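Long-range contact in DNA-dependent metalloprotease SPRTN (Homo sapiens, PDB 6MDW), which is a DNA-dependent zinc metalloprotease that, during DNA synthesis, cleaves proteins covalently cross-linked to DNA and so maintains genome integrity: residues A[18-23]-A[80-85]. Residues are numbered along the deposited sequence; the frame is centred on the assembly and turned at random.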
ATOM      1  N   LEU A  18       7.988  -4.812 -18.588  1.00 11.94           N
ATOM      2  CA  LEU A  18       8.058  -3.581 -19.365  1.00 13.12           C
ATOM      3  C   LEU A  18       7.105  -2.531 -18.809  1.00 11.79           C
ATOM      4  O   LEU A  18       6.048  -2.834 -18.278  1.00 11.26           O
ATOM      5  CB  LEU A  18       7.710  -3.885 -20.827  1.00 15.50           C
ATOM      6  CG  LEU A  18       8.514  -5.011 -21.459  1.00 20.02           C
ATOM      7  CD1 LEU A  18       8.076  -5.219 -22.905  1.00 20.83           C
ATOM      8  CD2 LEU A  18       9.995  -4.729 -21.392  1.00 21.18           C
ATOM      9  N   VAL A  19       7.503  -1.267 -18.984  1.00 13.34           N
ATOM     10  CA  VAL A  19       6.655  -0.148 -18.648  1.00 12.94           C
ATOM     11  C   VAL A  19       5.389  -0.163 -19.512  1.00 17.89           C
ATOM     12  O   VAL A  19       5.427  -0.489 -20.707  1.00 21.61           O
ATOM     13  CB  VAL A  19       7.417   1.184 -18.765  1.00 15.42           C
ATOM     14  CG1 VAL A  19       6.551   2.351 -18.352  1.00 20.94           C
ATOM     15  CG2 VAL A  19       8.659   1.122 -17.912  1.00 15.61           C
ATOM     16  N   ASP A  20       4.256   0.138 -18.872  1.00 17.14           N
ATOM     17  CA  ASP A  20       2.982   0.380 -19.545  1.00 20.29           C
ATOM     18  C   ASP A  20       2.732   1.885 -19.583  1.00 18.42           C
ATOM     19  O   ASP A  20       2.479   2.487 -18.539  1.00 22.91           O
ATOM     20  CB  ASP A  20       1.834  -0.348 -18.834  1.00 17.21           C
ATOM     21  CG  ASP A  20       0.501  -0.266 -19.556  1.00 25.78           C
ATOM     22  OD1 ASP A  20       0.417   0.513 -20.529  1.00 23.38           O
ATOM     23  OD2 ASP A  20      -0.457  -0.964 -19.123  1.00 19.75           O
ATOM     24  N   PRO A  21       2.785   2.525 -20.774  1.00 24.76           N
ATOM     25  CA  PRO A  21       2.573   3.966 -20.877  1.00 34.36           C
ATOM     26  C   PRO A  21       1.137   4.378 -20.524  1.00 29.53           C
ATOM     27  O   PRO A  21       0.934   5.499 -20.060  1.00 28.78           O
ATOM     28  CB  PRO A  21       2.899   4.296 -22.343  1.00 37.87           C
ATOM     29  CG  PRO A  21       2.723   2.992 -23.082  1.00 36.77           C
ATOM     30  CD  PRO A  21       3.038   1.899 -22.076  1.00 32.18           C
ATOM     31  N   THR A  22       0.170   3.464 -20.698  1.00 23.19           N
ATOM     32  CA  THR A  22      -1.238   3.786 -20.470  1.00 20.94           C
ATOM     33  C   THR A  22      -1.909   2.731 -19.591  1.00 19.61           C
ATOM     34  O   THR A  22      -2.819   2.020 -20.006  1.00 21.04           O
ATOM     35  CB  THR A  22      -1.991   3.947 -21.793  1.00 25.39           C
ATOM     36  OG1 THR A  22      -1.702   2.793 -22.576  1.00 32.37           O
ATOM     37  CG2 THR A  22      -1.609   5.202 -22.548  1.00 33.63           C
ATOM     38  N   PRO A  23      -1.496   2.601 -18.318  1.00 16.81           N
ATOM     39  CA  PRO A  23      -2.149   1.649 -17.423  1.00 16.03           C
ATOM     40  C   PRO A  23      -3.601   2.068 -17.152  1.00 14.80           C
ATOM     41  O   PRO A  23      -3.949   3.261 -17.174  1.00 20.25           O
ATOM     42  CB  PRO A  23      -1.283   1.728 -16.156  1.00 18.37           C
ATOM     43  CG  PRO A  23      -0.704   3.115 -16.203  1.00 21.25           C
ATOM     44  CD  PRO A  23      -0.431   3.375 -17.668  1.00 20.45           C
ATOM     45  N   ARG A  80       7.829   2.726 -13.864  1.00  8.08           N
ATOM     46  CA  ARG A  80       8.302   1.409 -13.515  0.50  9.28           C
ATOM     47  C   ARG A  80       7.585   0.360 -14.354  1.00  8.50           C
ATOM     48  O   ARG A  80       6.511   0.631 -14.885  1.00 10.64           O
ATOM     49  CB  ARG A  80       8.132   1.148 -12.017  0.50 12.19           C
ATOM     50  CG  ARG A  80       9.310   1.668 -11.206  0.50 11.79           C
ATOM     51  CD  ARG A  80       9.188   1.447  -9.721  0.50 13.39           C
ATOM     52  NE  ARG A  80      10.481   1.663  -9.083  0.50 15.29           N
ATOM     53  CZ  ARG A  80      11.455   0.758  -9.038  0.50 17.09           C
ATOM     54  NH1 ARG A  80      12.629   1.081  -8.527  0.50 26.95           N
ATOM     55  NH2 ARG A  80      11.258  -0.465  -9.502  0.50 16.62           N
ATOM     56  N   PRO A  81       8.209  -0.840 -14.470  1.00 11.64           N
ATOM     57  CA  PRO A  81       7.577  -1.967 -15.157  1.00 12.34           C
ATOM     58  C   PRO A  81       6.167  -2.261 -14.612  1.00 13.34           C
ATOM     59  O   PRO A  81       5.892  -1.984 -13.464  1.00 12.42           O
ATOM     60  CB  PRO A  81       8.521  -3.143 -14.881  1.00 14.67           C
ATOM     61  CG  PRO A  81       9.800  -2.595 -14.339  1.00 19.34           C
ATOM     62  CD  PRO A  81       9.539  -1.158 -13.955  1.00 13.87           C
ATOM     63  N   ARG A  82       5.275  -2.782 -15.461  1.00 11.28           N
ATOM     64  CA  ARG A  82       3.909  -3.239 -15.161  0.50 11.43           C
ATOM     65  C   ARG A  82       3.893  -4.040 -13.851  1.00 10.40           C
ATOM     66  O   ARG A  82       3.004  -3.940 -13.035  1.00 10.60           O
ATOM     67  CB  ARG A  82       3.400  -4.129 -16.313  0.50 13.07           C
ATOM     68  CG  ARG A  82       2.051  -4.792 -16.055  0.50 13.54           C
ATOM     69  CD  ARG A  82       1.421  -5.398 -17.309  0.50 17.03           C
ATOM     70  NE  ARG A  82       0.084  -5.942 -17.124  0.50 21.48           N
ATOM     71  CZ  ARG A  82      -1.041  -5.227 -17.148  0.50 10.98           C
ATOM     72  NH1 ARG A  82      -0.983  -3.908 -17.140  0.50 35.35           N
ATOM     73  NH2 ARG A  82      -2.209  -5.835 -17.167  0.50 29.83           N
ATOM     74  N   LYS A  83       4.865  -4.947 -13.737  1.00  8.95           N
ATOM     75  CA  LYS A  83       4.927  -5.847 -12.589  1.00  8.37           C
ATOM     76  C   LYS A  83       4.914  -5.061 -11.279  1.00  7.82           C
ATOM     77  O   LYS A  83       4.334  -5.541 -10.302  1.00  9.35           O
ATOM     78  CB  LYS A  83       6.130  -6.776 -12.626  1.00 10.81           C
ATOM     79  CG  LYS A  83       7.493  -6.147 -12.674  1.00 14.93           C
ATOM     80  CD  LYS A  83       8.577  -7.224 -12.589  1.00 21.43           C
ATOM     81  CE  LYS A  83       9.943  -6.656 -12.261  1.00 36.33           C
ATOM     82  NZ  LYS A  83      10.989  -7.704 -12.340  1.00 32.11           N
ATOM     83  N   ASP A  84       5.564  -3.902 -11.233  1.00  8.09           N
ATOM     84  CA  ASP A  84       5.658  -3.170  -9.983  1.00  7.12           C
ATOM     85  C   ASP A  84       4.307  -2.536  -9.637  1.00  8.35           C
ATOM     86  O   ASP A  84       3.928  -2.516  -8.467  1.00  8.90           O
ATOM     87  CB  ASP A  84       6.778  -2.139 -10.064  1.00  8.70           C
ATOM     88  CG  ASP A  84       8.173  -2.753 -10.133  1.00 11.62           C
ATOM     89  OD1 ASP A  84       8.361  -3.919  -9.723  1.00 14.20           O
ATOM     90  OD2 ASP A  84       9.091  -2.075 -10.634  1.00 13.39           O
ATOM     91  N   LEU A  85       3.554  -2.009 -10.617  1.00  8.02           N
ATOM     92  CA  LEU A  85       2.195  -1.511 -10.372  1.00  9.14           C
ATOM     93  C   LEU A  85       1.350  -2.673  -9.826  1.00  7.11           C
ATOM     94  O   LEU A  85       0.674  -2.552  -8.828  1.00  9.70           O
ATOM     95  CB  LEU A  85       1.568  -0.925 -11.643  1.00 12.01           C
ATOM     96  CG  LEU A  85       0.069  -0.654 -11.555  1.00 12.81           C
ATOM     97  CD1 LEU A  85      -0.215   0.336 -10.453  1.00 15.71           C
ATOM     98  CD2 LEU A  85      -0.462  -0.130 -12.884  1.00 16.83           C
TER
HETATM   99  O   HOH W   1       3.975   0.429 -16.041  1.00 17.93           O
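The carboxylate of Asp20 meets the guanidinium of Arg82 obliquely, the two planes 52° apart, in a long salt bridge of 3.6 Å from OD2 to NH1. The Arg80 guanidinium takes Asp84 OD2 at its edge, in plane, 2.9 Å from NH2, and has Asp137 as a second acidic partner. Asp20 and Arg82 run side by side, Arg82 extended from CG to NE with CG anti to the backbone N (chi1 174°). Asp20 OD1 closes an Asx turn by accepting a hydrogen bond from Thr22 N, 3.0 Å away and above the carboxylate plane. An alanine here has no carboxylate, and would probably leave the Arg82 guanidinium without this charge partner, freer to turn, and the loop at Thr22 less well fixed. The contact ties the loop leading into helix 25-36 to the start of helix 82-100, which farther along carries the HExxH motif of this SprT-like protease domain, with zinc ligands His91 and His95 and the active-site Glu92. Just after the N-cap Pro81, Arg82 N gives a nearly straight hydrogen bond (173°) to Leu18 O at 2.9 Å. A water accepts from Asp20 N and donates to Arg80 O, which Val19 CG2 also approaches, to 3.7 Å. Pro23 CB touches CD2 of the buried Leu85 at 3.9 Å, both side chains also touching Trp48.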